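Long-range contacts in actin-related protein 8 (Homo sapiens, PDB 4FO0), which binds ATP with low basal ATPase activity and serves as a proposed core subunit of the INO80 chromatin-remodelling complex, contributing to nucleosome binding and probably to DNA repair: residues 105-110 with 293-299; 201-207 with 230-236; 328-334 with 345-351. All coordinates share one frame; numbering follows the deposited sequence.

Interaction 1 (105-110 with 293-299); sequences ARSYNK and RAGFPYR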
loop_
_atom_site.group_PDB
_atom_site.type_symbol
_atom_site.label_atom_id
_atom_site.label_comp_id
_atom_site.label_asym_id
_atom_site.label_seq_id
_atom_site.Cartn_x
_atom_site.Cartn_y
_atom_site.Cartn_z
ATOM N N ALA A 105 12.462 19.943 -21.911
ATOM C CA ALA A 105 11.207 20.185 -21.205
ATOM C C ALA A 105 11.317 21.398 -20.279
ATOM O O ALA A 105 10.453 22.269 -20.277
ATOM C CB ALA A 105 10.800 18.953 -20.410
ATOM N N ARG A 106 12.384 21.452 -19.489
ATOM C CA ARG A 106 12.582 22.568 -18.572
ATOM C C ARG A 106 12.439 23.914 -19.289
ATOM O O ARG A 106 11.796 24.827 -18.771
ATOM C CB ARG A 106 13.931 22.446 -17.850
ATOM C CG ARG A 106 14.081 23.333 -16.615
ATOM C CD ARG A 106 15.207 22.854 -15.674
ATOM N NE ARG A 106 16.484 22.620 -16.359
ATOM C CZ ARG A 106 17.085 21.431 -16.477
ATOM N NH1 ARG A 106 16.541 20.338 -15.951
ATOM N NH2 ARG A 106 18.244 21.333 -17.121
ATOM N N SER A 107 13.003 24.025 -20.489
ATOM C CA SER A 107 12.939 25.273 -21.251
ATOM C C SER A 107 11.515 25.747 -21.485
ATOM O O SER A 107 11.174 26.893 -21.204
ATOM C CB SER A 107 13.644 25.125 -22.592
ATOM O OG SER A 107 15.041 25.182 -22.408
ATOM N N TYR A 108 10.692 24.864 -22.026
ATOM C CA TYR A 108 9.284 25.164 -22.222
ATOM C C TYR A 108 8.570 25.361 -20.881
ATOM O O TYR A 108 7.711 26.233 -20.733
ATOM C CB TYR A 108 8.627 24.010 -22.975
ATOM C CG TYR A 108 7.123 24.112 -23.086
ATOM C CD1 TYR A 108 6.308 23.750 -22.021
ATOM C CD2 TYR A 108 6.517 24.554 -24.262
ATOM C CE1 TYR A 108 4.934 23.829 -22.114
ATOM C CE2 TYR A 108 5.136 24.641 -24.371
ATOM C CZ TYR A 108 4.348 24.274 -23.289
ATOM O OH TYR A 108 2.973 24.350 -23.373
ATOM N N ASN A 109 8.922 24.542 -19.902
ATOM C CA ASN A 109 8.134 24.479 -18.692
ATOM C C ASN A 109 8.177 25.722 -17.832
ATOM O O ASN A 109 7.157 26.155 -17.277
ATOM C CB ASN A 109 8.438 23.211 -17.885
ATOM C CG ASN A 109 7.583 22.044 -18.321
ATOM O OD1 ASN A 109 6.515 22.232 -18.910
ATOM N ND2 ASN A 109 8.067 20.825 -18.068
ATOM N N LYS A 110 9.336 26.326 -17.701
ATOM C CA LYS A 110 9.351 27.390 -16.722
ATOM C C LYS A 110 9.106 28.793 -17.297
ATOM O O LYS A 110 9.358 29.816 -16.654
ATOM C CB LYS A 110 10.490 27.203 -15.711
ATOM C CG LYS A 110 10.405 25.764 -15.065
ATOM C CD LYS A 110 10.163 25.719 -13.515
ATOM C CE LYS A 110 11.478 25.555 -12.731
ATOM N NZ LYS A 110 11.346 25.586 -11.236
ATOM N N ARG A 293 13.505 18.188 -12.142
ATOM C CA ARG A 293 14.512 18.322 -13.186
ATOM C C ARG A 293 13.906 18.772 -14.524
ATOM O O ARG A 293 14.564 19.430 -15.315
ATOM C CB ARG A 293 15.309 17.021 -13.352
ATOM C CG ARG A 293 16.149 16.663 -12.143
ATOM C CD ARG A 293 16.280 15.142 -11.952
ATOM N NE ARG A 293 17.354 14.542 -12.747
ATOM C CZ ARG A 293 17.195 13.993 -13.951
ATOM N NH1 ARG A 293 18.242 13.474 -14.578
ATOM N NH2 ARG A 293 15.996 13.956 -14.531
ATOM N N ALA A 294 12.651 18.427 -14.774
ATOM C CA ALA A 294 11.985 18.877 -15.995
ATOM C C ALA A 294 11.320 20.252 -15.851
ATOM O O ALA A 294 10.551 20.659 -16.724
ATOM C CB ALA A 294 10.966 17.851 -16.448
ATOM N N GLY A 295 11.596 20.959 -14.752
ATOM C CA GLY A 295 10.992 22.264 -14.517
ATOM C C GLY A 295 9.541 22.276 -14.044
ATOM O O GLY A 295 8.740 23.111 -14.467
ATOM N N PHE A 296 9.208 21.343 -13.165
ATOM C CA PHE A 296 7.892 21.259 -12.534
ATOM C C PHE A 296 7.385 22.626 -12.080
ATOM O O PHE A 296 7.990 23.265 -11.212
ATOM C CB PHE A 296 8.001 20.327 -11.332
ATOM C CG PHE A 296 6.703 20.015 -10.688
ATOM C CD1 PHE A 296 5.666 19.449 -11.425
ATOM C CD2 PHE A 296 6.520 20.259 -9.329
ATOM C CE1 PHE A 296 4.452 19.141 -10.813
ATOM C CE2 PHE A 296 5.321 19.955 -8.714
ATOM C CZ PHE A 296 4.283 19.390 -9.455
ATOM N N PRO A 297 6.253 23.067 -12.646
ATOM C CA PRO A 297 5.871 24.476 -12.525
ATOM C C PRO A 297 5.383 24.855 -11.127
ATOM O O PRO A 297 5.379 26.033 -10.795
ATOM C CB PRO A 297 4.749 24.630 -13.560
ATOM C CG PRO A 297 4.468 23.237 -14.092
ATOM C CD PRO A 297 5.174 22.261 -13.227
ATOM N N TYR A 298 4.974 23.883 -10.321
ATOM C CA TYR A 298 4.580 24.177 -8.947
ATOM C C TYR A 298 5.831 24.229 -8.055
ATOM O O TYR A 298 6.218 23.247 -7.427
ATOM C CB TYR A 298 3.564 23.146 -8.447
ATOM C CG TYR A 298 3.136 23.319 -7.007
ATOM C CD1 TYR A 298 3.128 24.573 -6.403
ATOM C CD2 TYR A 298 2.756 22.222 -6.242
ATOM C CE1 TYR A 298 2.746 24.725 -5.077
ATOM C CE2 TYR A 298 2.370 22.369 -4.923
ATOM C CZ TYR A 298 2.364 23.619 -4.346
ATOM O OH TYR A 298 1.974 23.761 -3.034
ATOM N N ARG A 299 6.416 25.376 -7.911
ATOM C CA ARG A 299 7.720 25.440 -7.365
ATOM C C ARG A 299 7.764 25.481 -5.878
ATOM O O ARG A 299 8.789 25.316 -5.313
ATOM C CB ARG A 299 8.431 26.647 -7.899
ATOM C CG ARG A 299 8.926 26.499 -9.304
ATOM C CD ARG A 299 8.435 27.638 -10.148
ATOM N NE ARG A 299 8.431 27.312 -11.564
ATOM C CZ ARG A 299 7.658 27.912 -12.463
ATOM N NH1 ARG A 299 6.810 28.849 -12.087
ATOM N NH2 ARG A 299 7.709 27.550 -13.735
#
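Asn109, on the last turn of helix 102-109, reaches over to the chain just beyond helix 280-293, and its side chain is worth following outward. CB sits 3.4 Å from Gly295 O and about as far from Ala294 O. CG lies 3.6 Å from Ala294 O. At the tip, ND2 gives that oxygen an almost straight hydrogen bond of 2.8 Å (N-H...O 176°); Ala294 O lies in the amide plane, while ND2 is tilted from the plane of the carbonyl it meets. The other amide atom, OD1, accepts from the backbone N of Arg349, so the flat group is gripped at both ends. Cutting the side chain back to an alanine here is likely to leave Ala294 O and the Arg349 N-H without these partners and let the loop drift from the helix end. Beside this, Ala105 CB rests 4.1 Å from Ala294 CB, and Arg106 CG lies 3.9 Å from Gly295 CA. Lys110, bent at chi2 (-118°) and again at chi3, lays CD at the edge of the Arg299 guanidinium, the two chains running antiparallel. At this exposed margin Lys110 NZ lies 3.4 Å from Arg299 NE, two like-charged donors, not a bond. Gly295, with positive phi and its backbone next to Arg106, Asn109 and Lys110, is the C-prime residue of the Schellman motif that closes helix 280-293.

Interaction 2 (201-207 with 230-236); sequences CILLIPD and IVVHQES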
loop_
_atom_site.group_PDB
_atom_site.type_symbol
_atom_site.label_atom_id
_atom_site.label_comp_id
_atom_site.label_asym_id
_atom_site.label_seq_id
_atom_site.Cartn_x
_atom_site.Cartn_y
_atom_site.Cartn_z
ATOM N N CYS A 201 -14.971 -10.560 14.216
ATOM C CA CYS A 201 -14.004 -9.838 13.413
ATOM C C CYS A 201 -13.041 -10.738 12.639
ATOM O O CYS A 201 -12.477 -11.688 13.174
ATOM C CB CYS A 201 -13.199 -8.917 14.324
ATOM S SG CYS A 201 -11.838 -8.108 13.489
ATOM N N ILE A 202 -12.844 -10.425 11.370
ATOM C CA ILE A 202 -11.744 -11.017 10.637
ATOM C C ILE A 202 -10.647 -9.975 10.457
ATOM O O ILE A 202 -10.848 -8.958 9.788
ATOM C CB ILE A 202 -12.193 -11.485 9.273
ATOM C CG1 ILE A 202 -13.374 -12.465 9.424
ATOM C CG2 ILE A 202 -10.998 -12.053 8.519
ATOM C CD1 ILE A 202 -13.098 -13.864 8.927
ATOM N N LEU A 203 -9.496 -10.232 11.068
ATOM C CA LEU A 203 -8.348 -9.345 10.976
ATOM C C LEU A 203 -7.280 -9.865 10.012
ATOM O O LEU A 203 -6.683 -10.923 10.233
ATOM C CB LEU A 203 -7.717 -9.140 12.355
ATOM C CG LEU A 203 -6.459 -8.250 12.405
ATOM C CD1 LEU A 203 -6.740 -6.850 11.865
ATOM C CD2 LEU A 203 -5.901 -8.144 13.811
ATOM N N LEU A 204 -7.029 -9.112 8.949
ATOM C CA LEU A 204 -5.955 -9.458 8.028
ATOM C C LEU A 204 -4.642 -8.913 8.554
ATOM O O LEU A 204 -4.572 -7.771 9.011
ATOM C CB LEU A 204 -6.211 -8.848 6.669
ATOM C CG LEU A 204 -6.998 -9.669 5.670
ATOM C CD1 LEU A 204 -8.359 -10.043 6.233
ATOM C CD2 LEU A 204 -7.118 -8.851 4.396
ATOM N N ILE A 205 -3.596 -9.725 8.477
ATOM C CA ILE A 205 -2.291 -9.309 8.950
ATOM C C ILE A 205 -1.243 -9.547 7.874
ATOM O O ILE A 205 -1.456 -10.329 6.951
ATOM C CB ILE A 205 -1.887 -10.057 10.227
ATOM C CG1 ILE A 205 -1.636 -11.537 9.933
ATOM C CG2 ILE A 205 -2.947 -9.919 11.268
ATOM C CD1 ILE A 205 -1.091 -12.277 11.112
ATOM N N PRO A 206 -0.097 -8.873 7.997
ATOM C CA PRO A 206 0.966 -9.024 7.001
ATOM C C PRO A 206 1.411 -10.475 6.896
ATOM O O PRO A 206 1.296 -11.248 7.843
ATOM C CB PRO A 206 2.112 -8.184 7.569
ATOM C CG PRO A 206 1.464 -7.252 8.585
ATOM C CD PRO A 206 0.298 -8.023 9.134
ATOM N N ASP A 207 1.926 -10.826 5.730
ATOM C CA ASP A 207 2.472 -12.148 5.479
ATOM C C ASP A 207 3.597 -12.496 6.465
ATOM O O ASP A 207 3.572 -13.550 7.102
ATOM C CB ASP A 207 2.977 -12.182 4.041
ATOM C CG ASP A 207 3.140 -13.576 3.523
ATOM O OD1 ASP A 207 2.301 -14.432 3.878
ATOM O OD2 ASP A 207 4.109 -13.812 2.769
ATOM N N ILE A 230 -12.841 -13.439 17.001
ATOM C CA ILE A 230 -11.976 -12.935 15.957
ATOM C C ILE A 230 -11.331 -14.089 15.223
ATOM O O ILE A 230 -11.131 -15.169 15.783
ATOM C CB ILE A 230 -10.830 -12.074 16.553
ATOM C CG1 ILE A 230 -9.966 -11.460 15.449
ATOM C CG2 ILE A 230 -9.942 -12.914 17.458
ATOM C CD1 ILE A 230 -8.912 -10.485 15.986
ATOM N N VAL A 231 -11.003 -13.844 13.963
ATOM C CA VAL A 231 -10.146 -14.738 13.206
ATOM C C VAL A 231 -9.036 -13.914 12.577
ATOM O O VAL A 231 -9.283 -12.916 11.894
ATOM C CB VAL A 231 -10.898 -15.446 12.080
ATOM C CG1 VAL A 231 -9.909 -16.180 11.201
ATOM C CG2 VAL A 231 -11.946 -16.398 12.646
ATOM N N VAL A 232 -7.805 -14.339 12.798
ATOM C CA VAL A 232 -6.680 -13.650 12.203
ATOM C C VAL A 232 -6.182 -14.451 11.011
ATOM O O VAL A 232 -6.077 -15.670 11.084
ATOM C CB VAL A 232 -5.546 -13.474 13.216
ATOM C CG1 VAL A 232 -4.339 -12.916 12.537
ATOM C CG2 VAL A 232 -5.995 -12.577 14.331
ATOM N N HIS A 233 -5.894 -13.773 9.907
ATOM C CA HIS A 233 -5.283 -14.451 8.780
ATOM C C HIS A 233 -4.324 -13.533 8.034
ATOM O O HIS A 233 -4.394 -12.313 8.153
ATOM C CB HIS A 233 -6.354 -14.981 7.837
ATOM C CG HIS A 233 -6.040 -16.330 7.272
ATOM N ND1 HIS A 233 -4.750 -16.808 7.168
ATOM C CD2 HIS A 233 -6.849 -17.309 6.801
ATOM C CE1 HIS A 233 -4.778 -18.022 6.644
ATOM N NE2 HIS A 233 -6.038 -18.347 6.412
ATOM N N GLN A 234 -3.432 -14.124 7.255
ATOM C CA GLN A 234 -2.468 -13.351 6.494
ATOM C C GLN A 234 -3.101 -12.750 5.262
ATOM O O GLN A 234 -3.927 -13.382 4.609
ATOM C CB GLN A 234 -1.307 -14.226 6.090
ATOM C CG GLN A 234 -0.657 -14.867 7.266
ATOM C CD GLN A 234 0.237 -15.982 6.843
ATOM O OE1 GLN A 234 1.455 -15.824 6.785
ATOM N NE2 GLN A 234 -0.359 -17.122 6.514
ATOM N N GLU A 235 -2.700 -11.526 4.942
ATOM C CA GLU A 235 -3.304 -10.810 3.840
ATOM C C GLU A 235 -2.966 -11.521 2.517
ATOM O O GLU A 235 -3.723 -11.452 1.551
ATOM C CB GLU A 235 -2.887 -9.323 3.855
ATOM C CG GLU A 235 -1.413 -9.056 3.516
ATOM C CD GLU A 235 -0.858 -7.721 4.065
ATOM O OE1 GLU A 235 0.374 -7.642 4.285
ATOM O OE2 GLU A 235 -1.627 -6.752 4.263
ATOM N N SER A 236 -1.845 -12.230 2.485
ATOM C CA SER A 236 -1.437 -12.940 1.273
ATOM C C SER A 236 -2.373 -14.115 0.947
ATOM O O SER A 236 -2.770 -14.308 -0.200
ATOM C CB SER A 236 -0.005 -13.442 1.413
ATOM O OG SER A 236 0.162 -14.082 2.667
#
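Ile205 and Val232 meet nearly at right angles on one face of a parallel strand pair. With CG1 of Ile205 placed between its own backbone N and carbonyl carbon (chi1 68°), CG2 comes to 3.5 Å from Val232 CG1 and CD1 packs against the same methyl. On that face too, Ile230 CD1 touches Leu203 CB at 4.1 Å, and helix 211-225 packs over Cys201, Ile230 and Val232. The opposite face carries Ile202 and Val231, neighbours with a common direction, Ile202 CD1 4.2 Å from Val231 CB, with helix 553-563 packed against Ile202, Leu204 and His233. Between the faces runs a ladder of backbone bonds, from Val231 N to Cys201 O through to Glu235 N to Ile205 O. The pair belongs to the beta-alpha-beta unit 200-205, 211-225, 229-234 of the actin fold. Past the strands, Ser236 OG donates to Asp207 OD1 at a modelled 2.5 Å, too short to be taken exactly. Glu235 OE1 lies near Pro206 CA, while OE2 is hydrogen-bonded to His21 NE2. The chemistry thus turns from apolar to polar along the strands; Asp207 also bonds Ser268, whereas the nearest Glu235 side-chain atom is about 4 Å from the bound magnesium ion.

Interaction 3 (328-334 with 345-351); sequences GLQDHEF and LYQFRLG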
loop_
_atom_site.group_PDB
_atom_site.type_symbol
_atom_site.label_atom_id
_atom_site.label_comp_id
_atom_site.label_asym_id
_atom_site.label_seq_id
_atom_site.Cartn_x
_atom_site.Cartn_y
_atom_site.Cartn_z
ATOM N N GLY A 328 8.256 10.179 -26.217
ATOM C CA GLY A 328 8.347 11.571 -26.624
ATOM C C GLY A 328 7.952 12.544 -25.530
ATOM O O GLY A 328 7.642 12.151 -24.403
ATOM N N LEU A 329 7.992 13.828 -25.861
ATOM C CA LEU A 329 7.490 14.853 -24.964
ATOM C C LEU A 329 5.989 14.991 -25.192
ATOM O O LEU A 329 5.542 15.032 -26.328
ATOM C CB LEU A 329 8.217 16.173 -25.209
ATOM C CG LEU A 329 9.562 16.327 -24.502
ATOM C CD1 LEU A 329 10.353 17.439 -25.135
ATOM C CD2 LEU A 329 9.377 16.613 -23.015
ATOM N N GLN A 330 5.211 15.011 -24.115
ATOM C CA GLN A 330 3.765 15.191 -24.218
ATOM C C GLN A 330 3.326 16.418 -23.449
ATOM O O GLN A 330 3.914 16.794 -22.424
ATOM C CB GLN A 330 3.001 13.982 -23.677
ATOM C CG GLN A 330 2.373 13.097 -24.733
ATOM C CD GLN A 330 3.345 12.051 -25.262
ATOM O OE1 GLN A 330 3.455 10.960 -24.704
ATOM N NE2 GLN A 330 4.059 12.382 -26.342
ATOM N N ASP A 331 2.272 17.043 -23.944
ATOM C CA ASP A 331 1.697 18.177 -23.247
ATOM C C ASP A 331 0.611 17.699 -22.302
ATOM O O ASP A 331 -0.311 16.986 -22.704
ATOM C CB ASP A 331 1.190 19.214 -24.239
ATOM C CG ASP A 331 2.321 20.037 -24.832
ATOM O OD1 ASP A 331 3.234 20.425 -24.070
ATOM O OD2 ASP A 331 2.310 20.281 -26.055
ATOM N N HIS A 332 0.771 18.053 -21.030
ATOM C CA HIS A 332 -0.157 17.659 -19.975
ATOM C C HIS A 332 -0.661 18.867 -19.191
ATOM O O HIS A 332 -0.075 19.956 -19.222
ATOM C CB HIS A 332 0.526 16.702 -18.997
ATOM C CG HIS A 332 1.028 15.441 -19.625
ATOM N ND1 HIS A 332 0.200 14.382 -19.932
ATOM C CD2 HIS A 332 2.278 15.060 -19.986
ATOM C CE1 HIS A 332 0.916 13.405 -20.460
ATOM N NE2 HIS A 332 2.179 13.793 -20.506
ATOM N N GLU A 333 -1.751 18.677 -18.470
ATOM C CA GLU A 333 -2.158 19.716 -17.545
ATOM C C GLU A 333 -2.656 19.071 -16.276
ATOM O O GLU A 333 -3.128 17.935 -16.292
ATOM C CB GLU A 333 -3.240 20.596 -18.153
ATOM C CG GLU A 333 -4.565 19.891 -18.354
ATOM C CD GLU A 333 -5.539 20.722 -19.178
ATOM O OE1 GLU A 333 -6.734 20.333 -19.252
ATOM O OE2 GLU A 333 -5.100 21.758 -19.749
ATOM N N PHE A 334 -2.531 19.792 -15.172
ATOM C CA PHE A 334 -3.069 19.307 -13.917
ATOM C C PHE A 334 -3.605 20.462 -13.092
ATOM O O PHE A 334 -3.222 21.619 -13.301
ATOM C CB PHE A 334 -2.004 18.520 -13.142
ATOM C CG PHE A 334 -0.837 19.351 -12.659
ATOM C CD1 PHE A 334 0.250 19.597 -13.480
ATOM C CD2 PHE A 334 -0.815 19.857 -11.366
ATOM C CE1 PHE A 334 1.339 20.356 -13.029
ATOM C CE2 PHE A 334 0.270 20.612 -10.904
ATOM C CZ PHE A 334 1.352 20.854 -11.733
ATOM N N LEU A 345 -4.891 25.770 -12.621
ATOM C CA LEU A 345 -4.655 24.833 -13.711
ATOM C C LEU A 345 -3.285 25.082 -14.331
ATOM O O LEU A 345 -2.988 26.195 -14.752
ATOM C CB LEU A 345 -5.718 24.981 -14.783
ATOM C CG LEU A 345 -5.462 24.075 -15.974
ATOM C CD1 LEU A 345 -5.787 22.649 -15.583
ATOM C CD2 LEU A 345 -6.287 24.524 -17.154
ATOM N N TYR A 346 -2.466 24.031 -14.374
ATOM C CA TYR A 346 -1.097 24.086 -14.880
ATOM C C TYR A 346 -0.915 23.320 -16.194
ATOM O O TYR A 346 -1.323 22.158 -16.316
ATOM C CB TYR A 346 -0.147 23.462 -13.864
ATOM C CG TYR A 346 0.192 24.328 -12.678
ATOM C CD1 TYR A 346 1.321 25.143 -12.697
ATOM C CD2 TYR A 346 -0.579 24.296 -11.521
ATOM C CE1 TYR A 346 1.660 25.923 -11.613
ATOM C CE2 TYR A 346 -0.251 25.088 -10.421
ATOM C CZ TYR A 346 0.868 25.899 -10.478
ATOM O OH TYR A 346 1.215 26.686 -9.404
ATOM N N GLN A 347 -0.292 23.972 -17.171
ATOM C CA GLN A 347 0.237 23.273 -18.343
ATOM C C GLN A 347 1.644 22.784 -18.044
ATOM O O GLN A 347 2.455 23.504 -17.452
ATOM C CB GLN A 347 0.332 24.203 -19.555
ATOM C CG GLN A 347 -0.936 24.929 -19.907
ATOM C CD GLN A 347 -2.088 23.983 -20.133
ATOM O OE1 GLN A 347 -1.989 23.029 -20.908
ATOM N NE2 GLN A 347 -3.195 24.234 -19.447
ATOM N N PHE A 348 1.958 21.563 -18.443
ATOM C CA PHE A 348 3.376 21.278 -18.615
ATOM C C PHE A 348 3.723 20.057 -19.417
ATOM O O PHE A 348 2.870 19.218 -19.723
ATOM C CB PHE A 348 4.158 21.346 -17.310
ATOM C CG PHE A 348 4.223 20.065 -16.572
ATOM C CD1 PHE A 348 5.392 19.711 -15.897
ATOM C CD2 PHE A 348 3.120 19.233 -16.505
ATOM C CE1 PHE A 348 5.467 18.536 -15.186
ATOM C CE2 PHE A 348 3.183 18.043 -15.800
ATOM C CZ PHE A 348 4.357 17.696 -15.138
ATOM N N ARG A 349 4.992 20.000 -19.790
ATOM C CA ARG A 349 5.452 19.007 -20.747
ATOM C C ARG A 349 6.264 17.916 -20.059
ATOM O O ARG A 349 7.185 18.209 -19.304
ATOM C CB ARG A 349 6.276 19.705 -21.806
ATOM C CG ARG A 349 6.209 19.063 -23.147
ATOM C CD ARG A 349 6.836 19.988 -24.160
ATOM N NE ARG A 349 5.812 20.717 -24.894
ATOM C CZ ARG A 349 6.077 21.700 -25.743
ATOM N NH1 ARG A 349 7.336 22.074 -25.939
ATOM N NH2 ARG A 349 5.091 22.312 -26.384
ATOM N N LEU A 350 5.896 16.659 -20.297
ATOM C CA LEU A 350 6.605 15.537 -19.688
ATOM C C LEU A 350 7.100 14.530 -20.697
ATOM O O LEU A 350 6.423 14.233 -21.692
ATOM C CB LEU A 350 5.714 14.813 -18.686
ATOM C CG LEU A 350 5.884 15.345 -17.273
ATOM C CD1 LEU A 350 5.133 14.481 -16.288
ATOM C CD2 LEU A 350 7.368 15.428 -16.950
ATOM N N GLY A 351 8.268 13.972 -20.403
ATOM C CA GLY A 351 8.824 12.907 -21.218
ATOM C C GLY A 351 8.940 11.560 -20.529
ATOM O O GLY A 351 7.950 10.907 -20.188
#
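Across the hairpin, the face of the Phe334 ring is met not by its aromatic neighbour's ring but by that neighbour's methylene: Tyr346 CB stands over it, 3.8 Å from the centroid, a CH-pi contact. The two rings run almost parallel, 9° apart, yet are displaced until little of one lies over the other. Phe334 also turns an edge to the face of Phe348, offset edge-to-face with planes at 74° and centroids 5.6 Å apart. Its first torsion (chi1 67°) turns the ring across to the partner strand and completes a three-ring cluster. Leu315 of helix 306-319 packs on Phe334, and Pro297 on the other two. The strands form the beta hairpin 330-336 and 343-350, the latter being the middle strand of a three-stranded antiparallel sheet, and backbone bonds pair Gln330 with Leu350, His332 with Phe348 and Phe334 with Tyr346. On the ring side, His332 CD2 touches Leu350 CB at 3.7 Å, crossing it squarely, while His332 NE2 bonds to Lys354 NZ. The reverse face is polar. Asp331 and Arg349 pair in a salt bridge: NE reaches OD1 at 2.7 Å from the syn side, whereas NH2 to OD2 is weak at 3.5 Å. Further along, Gln347 NE2 donates to Glu333 OE2 (3.1 Å) on the anti side, the amide turned steeply against the carboxylate.

Interactions 1 and 3 are neighbours, their centres about 10 Å apart, and share a boundary: Tyr108 makes a cation-pi contact with the Arg349 side chain, and the helix and loop of interaction 1 lie against the hairpin of interaction 3. Both are only partly buried, mixing polar or charged margins with apolar packing, and lie away from the annotated sites. Interaction 2 sits on the opposite side of the chain's centre, about 30 Å off by nearest atoms. It is almost wholly buried, a parallel pair with apolar faces, and approaches the nucleotide and magnesium ion.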